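Local structure of B-agarase (Agarivorans gilvus, 5Z6P) at residues I223-Q228 / L402-G407; Q231-H234 / I238-E241. The protein is a family 50 glycoside hydrolase with agarase activity, probably acting on beta-galactosidic linkages. All blocks are in the same frame, centred on the assembly; numbering follows the deposited sequence.

Both contacts use the loop between strand 199-210 and helix 241-255, and contact 2 is nested in the chain span that contact 1 closes; their centres lie about 11 Å apart. Contact 1 is partly buried and ties this loop to the distant helix 397-406, with an arginine bonded to a backbone carbonyl beside a buried aromatic ring. Contact 2 lies on the surface and joins the loop to itself, through a single link between a carboxylate and an imidazole. The two are connected directly: Arg225 of contact 1 forms a salt bridge with Glu241 of contact 2, and Gln228 probably donates from NE2 to Ile238 O.

Contact 1 of 2, residues I223-Q228 / L402-G407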
# COMPACT_ATOMS: atom_id res chain seq x y z
N ILE A 223 -9.77 -23.17 5.71
CA ILE A 223 -9.37 -23.08 4.30
C ILE A 223 -9.64 -24.37 3.53
O ILE A 223 -9.22 -25.45 3.95
CB ILE A 223 -7.86 -22.74 4.15
CG1 ILE A 223 -7.47 -21.51 4.98
CG2 ILE A 223 -7.51 -22.54 2.68
CD1 ILE A 223 -8.20 -20.22 4.61
N ASP A 224 -10.35 -24.27 2.40
CA ASP A 224 -10.65 -25.46 1.61
C ASP A 224 -9.50 -25.79 0.66
O ASP A 224 -8.45 -25.16 0.72
CB ASP A 224 -11.97 -25.31 0.83
CG ASP A 224 -11.93 -24.24 -0.25
OD1 ASP A 224 -10.85 -23.90 -0.76
OD2 ASP A 224 -13.02 -23.76 -0.63
N ARG A 225 -9.70 -26.77 -0.21
CA ARG A 225 -8.60 -27.25 -1.03
C ARG A 225 -8.21 -26.29 -2.16
O ARG A 225 -7.20 -26.49 -2.81
CB ARG A 225 -8.93 -28.62 -1.62
CG ARG A 225 -10.01 -28.66 -2.67
CD ARG A 225 -10.38 -30.13 -2.90
NE ARG A 225 -11.30 -30.32 -4.02
CZ ARG A 225 -12.61 -30.40 -3.90
NH1 ARG A 225 -13.18 -30.30 -2.70
NH2 ARG A 225 -13.37 -30.57 -4.97
N PHE A 226 -9.04 -25.28 -2.39
CA PHE A 226 -8.79 -24.28 -3.42
C PHE A 226 -8.11 -23.03 -2.86
O PHE A 226 -7.73 -22.13 -3.60
CB PHE A 226 -10.10 -23.90 -4.11
CG PHE A 226 -10.82 -25.07 -4.72
CD1 PHE A 226 -10.38 -25.63 -5.91
CD2 PHE A 226 -11.93 -25.61 -4.09
CE1 PHE A 226 -11.05 -26.72 -6.47
CE2 PHE A 226 -12.60 -26.70 -4.65
CZ PHE A 226 -12.16 -27.25 -5.83
N GLY A 227 -7.96 -23.00 -1.54
CA GLY A 227 -7.40 -21.85 -0.87
C GLY A 227 -8.47 -20.89 -0.38
O GLY A 227 -8.15 -19.91 0.28
N GLN A 228 -9.73 -21.18 -0.69
CA GLN A 228 -10.83 -20.30 -0.32
C GLN A 228 -11.24 -20.49 1.13
O GLN A 228 -10.85 -21.46 1.78
CB GLN A 228 -12.05 -20.54 -1.22
CG GLN A 228 -11.83 -20.25 -2.68
CD GLN A 228 -12.89 -20.90 -3.55
OE1 GLN A 228 -13.28 -20.37 -4.59
NE2 GLN A 228 -13.38 -22.06 -3.11
N LEU A 402 -4.11 -22.97 -10.99
CA LEU A 402 -3.70 -22.87 -12.38
C LEU A 402 -3.54 -24.27 -13.01
O LEU A 402 -4.00 -24.52 -14.13
CB LEU A 402 -2.40 -22.08 -12.50
CG LEU A 402 -2.45 -20.60 -12.11
CD1 LEU A 402 -1.15 -19.91 -12.51
CD2 LEU A 402 -3.66 -19.90 -12.72
N GLN A 403 -2.90 -25.18 -12.28
CA GLN A 403 -2.70 -26.53 -12.79
C GLN A 403 -4.04 -27.28 -12.91
O GLN A 403 -4.29 -27.94 -13.92
CB GLN A 403 -1.72 -27.31 -11.91
CG GLN A 403 -1.41 -28.69 -12.47
CD GLN A 403 -0.26 -29.36 -11.77
OE1 GLN A 403 0.36 -28.80 -10.88
NE2 GLN A 403 0.02 -30.59 -12.18
N ARG A 404 -4.88 -27.14 -11.90
CA ARG A 404 -6.24 -27.68 -11.93
C ARG A 404 -7.01 -27.18 -13.14
O ARG A 404 -7.70 -27.95 -13.81
CB ARG A 404 -7.01 -27.32 -10.66
CG ARG A 404 -6.55 -28.06 -9.41
CD ARG A 404 -7.30 -27.56 -8.21
NE ARG A 404 -7.15 -28.43 -7.06
CZ ARG A 404 -6.85 -28.01 -5.84
NH1 ARG A 404 -6.66 -26.71 -5.61
NH2 ARG A 404 -6.74 -28.88 -4.84
N LYS A 405 -6.88 -25.89 -13.43
CA LYS A 405 -7.64 -25.27 -14.51
C LYS A 405 -7.14 -25.61 -15.91
O LYS A 405 -7.94 -25.82 -16.82
CB LYS A 405 -7.63 -23.74 -14.36
CG LYS A 405 -8.53 -23.21 -13.26
CD LYS A 405 -8.51 -21.70 -13.21
CE LYS A 405 -8.70 -21.09 -14.59
NZ LYS A 405 -9.18 -19.68 -14.49
N TYR A 406 -5.83 -25.66 -16.06
CA TYR A 406 -5.22 -25.65 -17.38
C TYR A 406 -4.25 -26.80 -17.66
O TYR A 406 -3.75 -26.92 -18.77
CB TYR A 406 -4.43 -24.35 -17.59
CG TYR A 406 -5.19 -23.05 -17.58
CD1 TYR A 406 -6.41 -22.91 -18.23
CD2 TYR A 406 -4.66 -21.94 -16.94
CE1 TYR A 406 -7.09 -21.71 -18.22
CE2 TYR A 406 -5.32 -20.74 -16.93
CZ TYR A 406 -6.53 -20.63 -17.56
OH TYR A 406 -7.15 -19.42 -17.51
N GLY A 407 -3.96 -27.62 -16.66
CA GLY A 407 -2.84 -28.54 -16.78
C GLY A 407 -3.19 -29.99 -17.04
O GLY A 407 -2.36 -30.88 -16.84
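Arg404, near the end of helix 397-406, reaches across to Arg225 and Phe226, the two central residues of a type I beta turn that runs from Asp224 to Gly227. The helical segment starts at Leu402, whose carbonyl accepts the N-H of Tyr406 and so keeps the last turn wound. Arg404 then carries the whole contact. Its chain is extended from CG to NE, long enough to bridge a gap of 9.5 Å between Phe226 CA and Arg404 CA. Arg404 NH1 donates to Arg225 O at 2.9 Å, from above the carbonyl plane, and NH2 adds a weak bond to the same oxygen, so that one acceptor meets both terminal nitrogens. Phe226 CD1 lies 3.9 Å from Arg404 NH1, over one face of the guanidinium, the two planes being 57° apart, whereas Arg225 O is met near the guanidinium's edge. Arg225 sends its own charge elsewhere, to a salt bridge with Glu241, which should ease the nearness of two like groups. Asn401 secures the pairing from the helix side, meeting Arg404 NH1 through OD1 and Phe226 O through ND2.

Within the turn, Asp224 OD1 accepts from Phe226 N (2.8 Å), an Asx turn, and also from Gln228 N, from the opposite face of its plane; these bonds and the one from Gly227 N to Asp224 O brace the turn, while OD2 offers its syn lone pair to Gln228 NE2. Gly227, at positive phi (94°), suits the turn's last position. Past Lys405 and Tyr406, Gly407 leaves helical geometry with its N still bonded to Gln403 O at 2.8 Å.

Contact 2 of 2, residues Q231-H234 / I238-E241; sequences QQEH and IHSE
Glu233 and His239 approach from opposite directions across a short surface loop, making a His-carboxylate hydrogen bond that ties together two parts of the chain without regular secondary structure. The bond is donated from His239 NE2 to Glu233 OE2, and it is nearly straight at 169°. In the model these two atoms are only 2.3 Å apart, too short for a normal bond of this kind, so the placement of these two exposed groups is somewhat doubtful, and the strength of the bond should not be read from the length. The carboxylate oxygen arrives at the edge of the imidazole, close to the ring plane, and the two flat groups are tilted by just 19°. Glutamate offers a carboxylate on a flexible chain; the bend at chi2 (67°) brings OE2 to the ring, although CB does not itself point that way. Histidine fits because its ring holds a nitrogen on each side and can serve two partners.

Charge is the second theme. The other ring nitrogen, His239 ND1, is hydrogen-bonded to OE2 of Glu243, so the imidazole sits between two carboxylates. Such surroundings would be expected to favour the doubly protonated, positively charged ring.

Backbone capping is the third kind of interaction. Ser240, next to the histidine, is the N-cap of the following helix: its OG accepts from the backbone N of Glu243, and a small hydroxyl side chain suits that task.

The apolar contact falls to Ile238, whose CB points away from 231-234 and whose hydrocarbon packs on Ser740 and Val742. Both segments belong to the loop between strand 199-210 and helix 241-255, the second leading into that helix, with His239 held both by the loop and by the helix's first turn.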
# COMPACT_ATOMS: atom_id res chain seq x y z
N GLN A 231 -15.73 -21.81 5.41
CA GLN A 231 -16.92 -21.57 6.22
C GLN A 231 -17.74 -20.37 5.75
O GLN A 231 -18.68 -19.94 6.44
CB GLN A 231 -16.50 -21.37 7.69
CG GLN A 231 -15.66 -22.52 8.22
CD GLN A 231 -15.22 -22.33 9.65
OE1 GLN A 231 -15.52 -21.32 10.27
NE2 GLN A 231 -14.50 -23.31 10.19
N GLN A 232 -17.40 -19.87 4.57
CA GLN A 232 -18.04 -18.68 3.99
C GLN A 232 -18.55 -18.97 2.60
O GLN A 232 -17.93 -19.71 1.85
CB GLN A 232 -17.05 -17.50 3.95
CG GLN A 232 -17.17 -16.57 2.71
CD GLN A 232 -17.84 -15.25 3.01
OE1 GLN A 232 -17.99 -14.85 4.16
NE2 GLN A 232 -18.25 -14.55 1.97
N GLU A 233 -19.68 -18.38 2.25
CA GLU A 233 -20.21 -18.49 0.91
C GLU A 233 -20.23 -17.11 0.27
O GLU A 233 -20.52 -16.12 0.94
CB GLU A 233 -21.61 -19.10 0.94
CG GLU A 233 -22.04 -19.71 -0.37
CD GLU A 233 -21.23 -20.94 -0.72
OE1 GLU A 233 -21.04 -21.80 0.17
OE2 GLU A 233 -20.78 -21.03 -1.87
N HIS A 234 -19.94 -17.03 -1.02
CA HIS A 234 -20.04 -15.77 -1.71
C HIS A 234 -20.28 -16.06 -3.18
O HIS A 234 -20.04 -17.18 -3.63
CB HIS A 234 -18.78 -14.89 -1.48
CG HIS A 234 -17.55 -15.39 -2.19
ND1 HIS A 234 -17.24 -15.05 -3.49
CD2 HIS A 234 -16.56 -16.21 -1.77
CE1 HIS A 234 -16.12 -15.64 -3.84
NE2 HIS A 234 -15.69 -16.36 -2.82
N ILE A 238 -15.71 -21.03 -5.73
CA ILE A 238 -15.58 -22.28 -6.47
C ILE A 238 -15.78 -23.47 -5.53
O ILE A 238 -15.12 -23.57 -4.50
CB ILE A 238 -14.18 -22.40 -7.15
CG1 ILE A 238 -14.06 -21.42 -8.32
CG2 ILE A 238 -13.93 -23.82 -7.63
CD1 ILE A 238 -14.94 -21.73 -9.49
N HIS A 239 -16.68 -24.39 -5.90
CA HIS A 239 -17.04 -25.52 -5.02
C HIS A 239 -16.50 -26.88 -5.46
O HIS A 239 -16.57 -27.83 -4.69
CB HIS A 239 -18.56 -25.63 -4.88
CG HIS A 239 -19.21 -24.35 -4.45
ND1 HIS A 239 -19.71 -23.44 -5.34
CD2 HIS A 239 -19.42 -23.83 -3.22
CE1 HIS A 239 -20.22 -22.41 -4.68
NE2 HIS A 239 -20.05 -22.62 -3.39
N SER A 240 -15.95 -26.98 -6.66
CA SER A 240 -15.41 -28.24 -7.12
C SER A 240 -14.59 -28.06 -8.39
O SER A 240 -14.70 -27.03 -9.05
CB SER A 240 -16.54 -29.24 -7.39
OG SER A 240 -17.26 -28.85 -8.54
N GLU A 241 -13.79 -29.07 -8.73
CA GLU A 241 -12.99 -29.00 -9.94
C GLU A 241 -13.89 -28.91 -11.15
O GLU A 241 -13.52 -28.33 -12.16
CB GLU A 241 -12.07 -30.22 -10.07
CG GLU A 241 -10.91 -30.23 -9.10
CD GLU A 241 -11.30 -30.77 -7.76
OE1 GLU A 241 -12.52 -30.96 -7.51
OE2 GLU A 241 -10.38 -31.02 -6.95